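Local coordinates for (R)-specific secondary-alkylsulfatase (Pseudomonas sp., PDB 4AXH), which hydrolyses secondary alkyl sulfates enantioselectively with inversion of configuration at carbon, turning (R)-sulfate esters into (S)-alcohols and sulfate at a two-zinc centre, at residues W84-Y89 with N113-F118; Y125-L130 with L160-Q165; R469-I472 with R478-V481. All coordinates share one frame; numbering follows the deposited sequence.

Interaction 1: residues W84-Y89 with N113-F118; sequences WDMGAY and NIAGLF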
loop_
_atom_site.group_PDB
_atom_site.type_symbol
_atom_site.label_atom_id
_atom_site.label_comp_id
_atom_site.label_asym_id
_atom_site.label_seq_id
_atom_site.Cartn_x
_atom_site.Cartn_y
_atom_site.Cartn_z
ATOM N N TRP A 84 20.150 25.676 11.365
ATOM C CA TRP A 84 20.865 24.470 11.721
ATOM C C TRP A 84 21.815 24.777 12.858
ATOM O O TRP A 84 22.657 25.671 12.727
ATOM C CB TRP A 84 21.673 23.978 10.511
ATOM C CG TRP A 84 22.216 22.584 10.665
ATOM C CD1 TRP A 84 23.515 22.222 10.889
ATOM C CD2 TRP A 84 21.460 21.362 10.611
ATOM N NE1 TRP A 84 23.616 20.843 10.959
ATOM C CE2 TRP A 84 22.370 20.295 10.793
ATOM C CE3 TRP A 84 20.099 21.069 10.420
ATOM C CZ2 TRP A 84 21.968 18.962 10.736
ATOM C CZ3 TRP A 84 19.701 19.744 10.393
ATOM C CH2 TRP A 84 20.625 18.709 10.534
ATOM N N ASP A 85 21.697 24.023 13.963
ATOM C CA ASP A 85 22.517 24.186 15.164
ATOM C C ASP A 85 23.086 22.841 15.609
ATOM O O ASP A 85 22.335 21.949 16.008
ATOM C CB ASP A 85 21.683 24.840 16.299
ATOM C CG ASP A 85 22.473 25.510 17.416
ATOM O OD1 ASP A 85 23.734 25.375 17.428
ATOM O OD2 ASP A 85 21.830 26.163 18.288
ATOM N N MET A 86 24.404 22.690 15.496
ATOM C CA MET A 86 25.133 21.485 15.902
ATOM C C MET A 86 25.593 21.597 17.369
ATOM O O MET A 86 25.716 20.577 18.043
ATOM C CB MET A 86 26.329 21.229 14.977
ATOM C CG MET A 86 25.968 20.411 13.767
ATOM S SD MET A 86 25.478 18.692 14.133
ATOM C CE MET A 86 26.989 18.109 14.842
ATOM N N GLY A 87 25.784 22.834 17.847
ATOM C CA GLY A 87 26.168 23.154 19.212
ATOM C C GLY A 87 25.172 22.678 20.255
ATOM O O GLY A 87 25.542 22.519 21.421
ATOM N N ALA A 88 23.907 22.428 19.852
ATOM C CA ALA A 88 22.871 21.943 20.757
ATOM C C ALA A 88 23.086 20.465 21.184
ATOM O O ALA A 88 22.585 20.053 22.233
ATOM C CB ALA A 88 21.514 22.109 20.114
ATOM N N TYR A 89 23.853 19.689 20.382
ATOM C CA TYR A 89 24.146 18.281 20.624
ATOM C C TYR A 89 25.500 18.018 21.309
ATOM O O TYR A 89 26.010 16.900 21.252
ATOM C CB TYR A 89 23.980 17.473 19.334
ATOM C CG TYR A 89 22.583 17.545 18.773
ATOM C CD1 TYR A 89 21.554 16.766 19.300
ATOM C CD2 TYR A 89 22.280 18.397 17.713
ATOM C CE1 TYR A 89 20.248 16.853 18.801
ATOM C CE2 TYR A 89 20.982 18.485 17.197
ATOM C CZ TYR A 89 19.965 17.722 17.755
ATOM O OH TYR A 89 18.687 17.810 17.255
ATOM N N ASN A 113 27.202 13.312 14.851
ATOM C CA ASN A 113 27.797 14.546 15.355
ATOM C C ASN A 113 29.076 14.857 14.602
ATOM O O ASN A 113 29.521 16.011 14.613
ATOM C CB ASN A 113 28.098 14.448 16.839
ATOM C CG ASN A 113 26.929 14.591 17.747
ATOM O OD1 ASN A 113 26.624 13.707 18.531
ATOM N ND2 ASN A 113 26.356 15.748 17.790
ATOM N N ILE A 114 29.683 13.831 13.953
ATOM C CA ILE A 114 30.909 14.001 13.163
ATOM C C ILE A 114 30.554 14.782 11.900
ATOM O O ILE A 114 30.202 14.191 10.874
ATOM C CB ILE A 114 31.750 12.691 12.965
ATOM C CG1 ILE A 114 32.208 12.132 14.337
ATOM C CG2 ILE A 114 33.000 12.954 12.108
ATOM C CD1 ILE A 114 31.963 10.655 14.567
ATOM N N ALA A 115 30.556 16.130 12.041
ATOM C CA ALA A 115 30.160 17.085 10.995
ATOM C C ALA A 115 31.324 17.875 10.408
ATOM O O ALA A 115 32.337 18.101 11.086
ATOM C CB ALA A 115 29.114 18.045 11.533
ATOM N N GLY A 116 31.163 18.282 9.150
ATOM C CA GLY A 116 32.162 19.094 8.472
ATOM C C GLY A 116 32.491 18.707 7.049
ATOM O O GLY A 116 31.651 18.142 6.330
ATOM N N LEU A 117 33.723 19.083 6.621
ATOM C CA LEU A 117 34.241 18.811 5.281
ATOM C C LEU A 117 35.176 17.641 5.398
ATOM O O LEU A 117 35.965 17.595 6.331
ATOM C CB LEU A 117 34.946 20.056 4.666
ATOM C CG LEU A 117 35.626 19.861 3.293
ATOM C CD1 LEU A 117 34.625 19.561 2.213
ATOM C CD2 LEU A 117 36.542 21.033 2.952
ATOM N N PHE A 118 35.073 16.683 4.468
ATOM C CA PHE A 118 35.862 15.464 4.514
ATOM C C PHE A 118 36.366 15.055 3.157
ATOM O O PHE A 118 35.568 14.973 2.220
ATOM C CB PHE A 118 34.982 14.303 5.029
ATOM C CG PHE A 118 34.293 14.466 6.352
ATOM C CD1 PHE A 118 33.061 15.103 6.438
ATOM C CD2 PHE A 118 34.828 13.898 7.501
ATOM C CE1 PHE A 118 32.415 15.234 7.663
ATOM C CE2 PHE A 118 34.189 14.044 8.726
ATOM C CZ PHE A 118 32.974 14.691 8.797
#

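Interaction 2: residues Y125-L130 with L160-Q165; sequences YQVRGL and LDLYFQ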
loop_
_atom_site.group_PDB
_atom_site.type_symbol
_atom_site.label_atom_id
_atom_site.label_comp_id
_atom_site.label_asym_id
_atom_site.label_seq_id
_atom_site.Cartn_x
_atom_site.Cartn_y
_atom_site.Cartn_z
ATOM N N TYR A 125 35.374 15.168 -2.246
ATOM C CA TYR A 125 35.040 15.604 -0.903
ATOM C C TYR A 125 33.551 15.449 -0.588
ATOM O O TYR A 125 32.729 15.175 -1.470
ATOM C CB TYR A 125 35.508 17.051 -0.666
ATOM C CG TYR A 125 36.974 17.252 -0.973
ATOM C CD1 TYR A 125 37.416 17.419 -2.284
ATOM C CD2 TYR A 125 37.925 17.252 0.039
ATOM C CE1 TYR A 125 38.771 17.532 -2.578
ATOM C CE2 TYR A 125 39.280 17.429 -0.244
ATOM C CZ TYR A 125 39.699 17.554 -1.555
ATOM O OH TYR A 125 41.035 17.692 -1.852
ATOM N N GLN A 126 33.210 15.606 0.694
ATOM C CA GLN A 126 31.856 15.469 1.151
ATOM C C GLN A 126 31.620 16.415 2.305
ATOM O O GLN A 126 32.499 16.582 3.161
ATOM C CB GLN A 126 31.632 14.018 1.578
ATOM C CG GLN A 126 30.229 13.499 1.346
ATOM C CD GLN A 126 30.192 11.989 1.240
ATOM O OE1 GLN A 126 29.354 11.497 0.352
ATOM N NE2 GLN A 126 30.838 11.255 2.005
ATOM N N VAL A 127 30.448 17.063 2.310
ATOM C CA VAL A 127 30.018 17.921 3.400
ATOM C C VAL A 127 28.890 17.160 4.045
ATOM O O VAL A 127 27.872 16.840 3.399
ATOM C CB VAL A 127 29.605 19.363 3.003
ATOM C CG1 VAL A 127 29.226 20.177 4.245
ATOM C CG2 VAL A 127 30.719 20.070 2.229
ATOM N N ARG A 128 29.113 16.816 5.314
ATOM C CA ARG A 128 28.182 16.053 6.133
ATOM C C ARG A 128 27.894 16.809 7.414
ATOM O O ARG A 128 28.780 17.487 7.936
ATOM C CB ARG A 128 28.820 14.693 6.500
ATOM C CG ARG A 128 29.329 13.885 5.320
ATOM C CD ARG A 128 29.276 12.407 5.578
ATOM N NE ARG A 128 30.211 11.979 6.613
ATOM C CZ ARG A 128 31.484 11.656 6.402
ATOM N NH1 ARG A 128 32.004 11.712 5.175
ATOM N NH2 ARG A 128 32.247 11.294 7.404
ATOM N N GLY A 129 26.682 16.660 7.933
ATOM C CA GLY A 129 26.298 17.273 9.201
ATOM C C GLY A 129 25.974 18.751 9.200
ATOM O O GLY A 129 25.861 19.371 10.262
ATOM N N LEU A 130 25.823 19.343 8.021
ATOM C CA LEU A 130 25.465 20.753 7.937
ATOM C C LEU A 130 24.011 20.827 7.469
ATOM O O LEU A 130 23.544 21.906 7.127
ATOM C CB LEU A 130 26.426 21.482 6.977
ATOM C CG LEU A 130 27.705 22.071 7.595
ATOM C CD1 LEU A 130 28.763 21.024 7.781
ATOM C CD2 LEU A 130 28.293 23.117 6.709
ATOM N N LEU A 160 28.937 24.686 0.750
ATOM C CA LEU A 160 29.795 25.230 -0.294
ATOM C C LEU A 160 30.779 26.293 0.266
ATOM O O LEU A 160 31.918 26.359 -0.193
ATOM C CB LEU A 160 28.891 25.828 -1.358
ATOM C CG LEU A 160 29.267 25.576 -2.790
ATOM C CD1 LEU A 160 28.862 24.205 -3.238
ATOM C CD2 LEU A 160 28.610 26.614 -3.682
ATOM N N ASP A 161 30.366 27.079 1.278
ATOM C CA ASP A 161 31.222 28.087 1.914
ATOM C C ASP A 161 32.403 27.435 2.638
ATOM O O ASP A 161 33.557 27.901 2.492
ATOM C CB ASP A 161 30.425 28.979 2.898
ATOM C CG ASP A 161 29.689 30.170 2.289
ATOM O OD1 ASP A 161 30.006 30.540 1.127
ATOM O OD2 ASP A 161 28.860 30.794 3.006
ATOM N N LEU A 162 32.100 26.357 3.429
ATOM C CA LEU A 162 33.036 25.554 4.211
ATOM C C LEU A 162 34.005 24.860 3.280
ATOM O O LEU A 162 35.193 24.836 3.580
ATOM C CB LEU A 162 32.277 24.549 5.094
ATOM C CG LEU A 162 33.077 23.515 5.904
ATOM C CD1 LEU A 162 33.977 24.171 6.923
ATOM C CD2 LEU A 162 32.128 22.533 6.583
ATOM N N TYR A 163 33.522 24.373 2.130
ATOM C CA TYR A 163 34.353 23.751 1.107
ATOM C C TYR A 163 35.330 24.760 0.504
ATOM O O TYR A 163 36.520 24.441 0.336
ATOM C CB TYR A 163 33.495 23.141 -0.009
ATOM C CG TYR A 163 34.296 22.641 -1.191
ATOM C CD1 TYR A 163 34.886 21.375 -1.179
ATOM C CD2 TYR A 163 34.451 23.424 -2.334
ATOM C CE1 TYR A 163 35.620 20.906 -2.275
ATOM C CE2 TYR A 163 35.196 22.972 -3.430
ATOM C CZ TYR A 163 35.778 21.711 -3.395
ATOM O OH TYR A 163 36.507 21.254 -4.465
ATOM N N PHE A 164 34.838 25.959 0.141
ATOM C CA PHE A 164 35.712 26.971 -0.465
ATOM C C PHE A 164 36.753 27.524 0.501
ATOM O O PHE A 164 37.814 27.956 0.059
ATOM C CB PHE A 164 34.908 28.067 -1.193
ATOM C CG PHE A 164 34.194 27.569 -2.428
ATOM C CD1 PHE A 164 34.848 26.737 -3.345
ATOM C CD2 PHE A 164 32.888 27.970 -2.706
ATOM C CE1 PHE A 164 34.196 26.288 -4.489
ATOM C CE2 PHE A 164 32.224 27.501 -3.841
ATOM C CZ PHE A 164 32.882 26.663 -4.728
ATOM N N GLN A 165 36.486 27.443 1.824
ATOM C CA GLN A 165 37.433 27.886 2.846
ATOM C C GLN A 165 38.697 26.990 2.920
ATOM O O GLN A 165 39.688 27.401 3.542
ATOM C CB GLN A 165 36.754 27.963 4.206
ATOM C CG GLN A 165 36.184 29.333 4.504
ATOM C CD GLN A 165 35.036 29.283 5.477
ATOM O OE1 GLN A 165 33.929 29.743 5.180
ATOM N NE2 GLN A 165 35.272 28.736 6.669
#

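Interaction 3: residues R469-I472 with R478-V481; sequences RAAI and RWAV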
loop_
_atom_site.group_PDB
_atom_site.type_symbol
_atom_site.label_atom_id
_atom_site.label_comp_id
_atom_site.label_asym_id
_atom_site.label_seq_id
_atom_site.Cartn_x
_atom_site.Cartn_y
_atom_site.Cartn_z
ATOM N N ARG A 469 -1.341 3.245 36.989
ATOM C CA ARG A 469 -0.286 3.472 37.981
ATOM C C ARG A 469 0.475 2.180 38.283
ATOM O O ARG A 469 1.703 2.208 38.421
ATOM C CB ARG A 469 -0.831 4.141 39.258
ATOM C CG ARG A 469 -0.971 5.666 39.124
ATOM C CD ARG A 469 -1.010 6.417 40.451
ATOM N NE ARG A 469 -0.647 7.834 40.304
ATOM C CZ ARG A 469 -1.509 8.825 40.068
ATOM N NH1 ARG A 469 -2.809 8.570 39.941
ATOM N NH2 ARG A 469 -1.076 10.077 39.948
ATOM N N ALA A 470 -0.255 1.040 38.311
ATOM C CA ALA A 470 0.298 -0.293 38.566
ATOM C C ALA A 470 1.255 -0.678 37.450
ATOM O O ALA A 470 2.370 -1.115 37.739
ATOM C CB ALA A 470 -0.821 -1.320 38.684
ATOM N N ALA A 471 0.835 -0.452 36.176
ATOM C CA ALA A 471 1.605 -0.718 34.954
ATOM C C ALA A 471 2.929 0.028 34.924
ATOM O O ALA A 471 3.922 -0.562 34.510
ATOM C CB ALA A 471 0.784 -0.386 33.720
ATOM N N ILE A 472 2.967 1.297 35.389
ATOM C CA ILE A 472 4.214 2.062 35.399
ATOM C C ILE A 472 5.189 1.520 36.453
ATOM O O ILE A 472 6.370 1.333 36.155
ATOM C CB ILE A 472 4.045 3.623 35.373
ATOM C CG1 ILE A 472 3.925 4.251 36.757
ATOM C CG2 ILE A 472 2.940 4.105 34.423
ATOM C CD1 ILE A 472 5.205 4.944 37.238
ATOM N N ARG A 478 4.294 -0.016 28.039
ATOM C CA ARG A 478 3.602 -0.349 26.811
ATOM C C ARG A 478 2.116 -0.530 27.094
ATOM O O ARG A 478 1.280 0.023 26.371
ATOM C CB ARG A 478 4.227 -1.615 26.200
ATOM C CG ARG A 478 4.236 -1.574 24.692
ATOM C CD ARG A 478 4.804 -2.837 24.149
ATOM N NE ARG A 478 4.031 -3.307 23.001
ATOM C CZ ARG A 478 4.335 -4.402 22.329
ATOM N NH1 ARG A 478 5.387 -5.130 22.681
ATOM N NH2 ARG A 478 3.597 -4.778 21.289
ATOM N N TRP A 479 1.785 -1.274 28.170
ATOM C CA TRP A 479 0.393 -1.483 28.549
ATOM C C TRP A 479 -0.178 -0.212 29.161
ATOM O O TRP A 479 -1.301 0.163 28.832
ATOM C CB TRP A 479 0.219 -2.713 29.443
ATOM C CG TRP A 479 -1.196 -2.946 29.891
ATOM C CD1 TRP A 479 -1.671 -2.875 31.170
ATOM C CD2 TRP A 479 -2.334 -3.221 29.055
ATOM N NE1 TRP A 479 -3.033 -3.098 31.182
ATOM C CE2 TRP A 479 -3.460 -3.333 29.903
ATOM C CE3 TRP A 479 -2.504 -3.422 27.676
ATOM C CZ2 TRP A 479 -4.731 -3.637 29.422
ATOM C CZ3 TRP A 479 -3.771 -3.696 27.196
ATOM C CH2 TRP A 479 -4.870 -3.796 28.063
ATOM N N ALA A 480 0.622 0.494 29.974
ATOM C CA ALA A 480 0.237 1.772 30.554
ATOM C C ALA A 480 -0.289 2.756 29.478
ATOM O O ALA A 480 -1.382 3.282 29.661
ATOM C CB ALA A 480 1.408 2.385 31.291
ATOM N N VAL A 481 0.436 2.941 28.338
ATOM C CA VAL A 481 0.021 3.837 27.244
ATOM C C VAL A 481 -1.271 3.423 26.558
ATOM O O VAL A 481 -1.994 4.291 26.077
ATOM C CB VAL A 481 1.116 4.240 26.222
ATOM C CG1 VAL A 481 2.295 4.914 26.904
ATOM C CG2 VAL A 481 1.571 3.062 25.386
#

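Interaction 1: residues W84-Y89 with N113-F118
The thioether end of M86 reaches from the turn after strand 82-85 to N113 and A115. Its methyl lies over the N113 backbone, with CE 3.3 Å from the carbonyl O and 3.7 Å from CA of N113, and also rests against the side chain of A115, CE to CB 3.9 Å. The approach to the carbonyl is a packing contact and not a bond. The side chain arrives there folded rather than extended: bends at chi2 (-66°) and chi3 (-62°) curl the S-CH3 group toward the loop 113-115.

A second packing group joins Y89 and N113, whose CA atoms are 7.4 Å apart. The amide end of N113 comes up beside CB of Y89, obliquely to the ring, while the tyrosine ring itself leads off toward Q244, which hydrogen-bonds its hydroxyl, and toward K251, with which it forms a cation-pi pair.

Polar bonds hold each partner internally or to third parties. Y89 N bonds M86 O at 3.1 Å, tightening the turn. The backbones of M86 and A115 are tied to G73 and F71 respectively, and an inverse gamma turn centred on I114 takes the chain from N113 to A115.

No hydrogen bond crosses between 84-89 and 113-118, and together they bury just 172 Å². The chemistry therefore implies a small, buried, non-directional fit; with no polar bond between the segments, their relative placement probably depends on the backbone bonds each makes to the chain around it.

Interaction 2: residues Y125-L130 with L160-Q165
L162 against L130, and Y163 against Y125, are the two places where helix 153-164 meets strand 124-128 and the residues just beyond it. In the first, a methyl faces a fork: L162 CD2 lies 3.9 Å from L130 CD1 and 3.9 Å from L130 CD2, resting against the mouth of the fork, equally far from both methyls. V127 forms the looser flank of this hollow, with CG1 4.4 Å from L162 CD2.

The second bump is aromatic. Y163 presents its ring edge, led by CE1, to the Y125 side chain, and the planes stand at 70° with centroids 5.9 Å apart, an offset edge-to-face pair. The offset shows in the individual contacts: CE1 of Y163 is 3.9 Å from CD1 of Y125 and 4.2 Å from its CB, hence nearer the root of that ring than its hydroxyl end. Chi1 of Y163 (172°) swings CG opposite the backbone N and extends the ring off the helix toward the strand; the Y125 ring, with CG beside its own N, stands across its path.

Between these two sites the backbones come closest at V127 and Y163, with CA atoms 7.6 Å apart. Around the fit, Y163 also packs on L117, I137 and L144, so the helix covers several strands of the mixed sheet, as outer helices do in the metallo-beta-lactamase fold.

Everything that meets here is hydrocarbon or aromatic C-H; the hydroxyl of Y163 bonds E139, away from this interface. The contact between these segments is thus apolar, with probably a modest contribution from the ring pair and no hydrogen bond joining the two.

Interaction 3: residues R469-I472 with R478-V481
A471 and A480 face each other where segments 469-472 and 478-481 come nearest, and their methyls form the tight centre of the contact. CB of A471 is 3.7 Å from CB of A480 and 3.9 Å from A480 N, so the first methyl rests on the backbone of the partner helix as well as on its side chain. The CA atoms of the pair are 5.2 Å apart, a spacing that small residues permit. Two flanking groups extend this centre. CG2 of I472 lies 3.9 Å from the A480 methyl, so A480 CB touches two residues of the first helix. CD1 of the W479 indole comes up at an oblique angle, 4.3 Å from A471 CB, which is a looser touch.

Away from the alanines the packing thins quickly. I472 is partly exposed: its CG2 branch, placed beside the backbone N, does the touching, whereas the CG1 arm (chi1 89°) carries CD1 away from the second helix. R469 is exposed and points off the contact, and R478 is also directed away. No hydrogen bond links 469-472 to 478-481; the side-chain contacts between them are apolar, and 122 Å² is buried.

The two helices follow each other through a short turn as a helical hairpin within the dimerisation region, whose family belongs to the TPR clan. W479 N donates a hydrogen bond to OD1 of D476 in that turn. W479 and R478 also reach the second subunit: W479 packs edge-to-face with Y454 of the second subunit, and R478 makes a cation-pi pair with F445 of that subunit. Within the chain, helix 495-511 packs alongside, its A504 touching both A480 and V481, and its L500 meeting R469.

Overall arrangement
Along the chain the three contacts come strictly in series, with none enclosing or crossing another. Interaction 1 closes a loop of 23 residues that contains helix 103-111, joining the turn that follows strand 82-85 to the loop that leads into strand 116-119. Interaction 2 opens on the next strand and spans 29 residues, including strands 135-138 and 144-147, to fasten a helix over the same sheet. These two adjoin, their centres 11 Å apart: W84 NE1 probably bonds G129 O (2.8 Å), and G116 N probably bonds R128 O (2.8 Å). Interaction 3, a five-residue closure in the dimerisation region, stands apart, its centre about 37 Å and 47 Å from those of interactions 1 and 2.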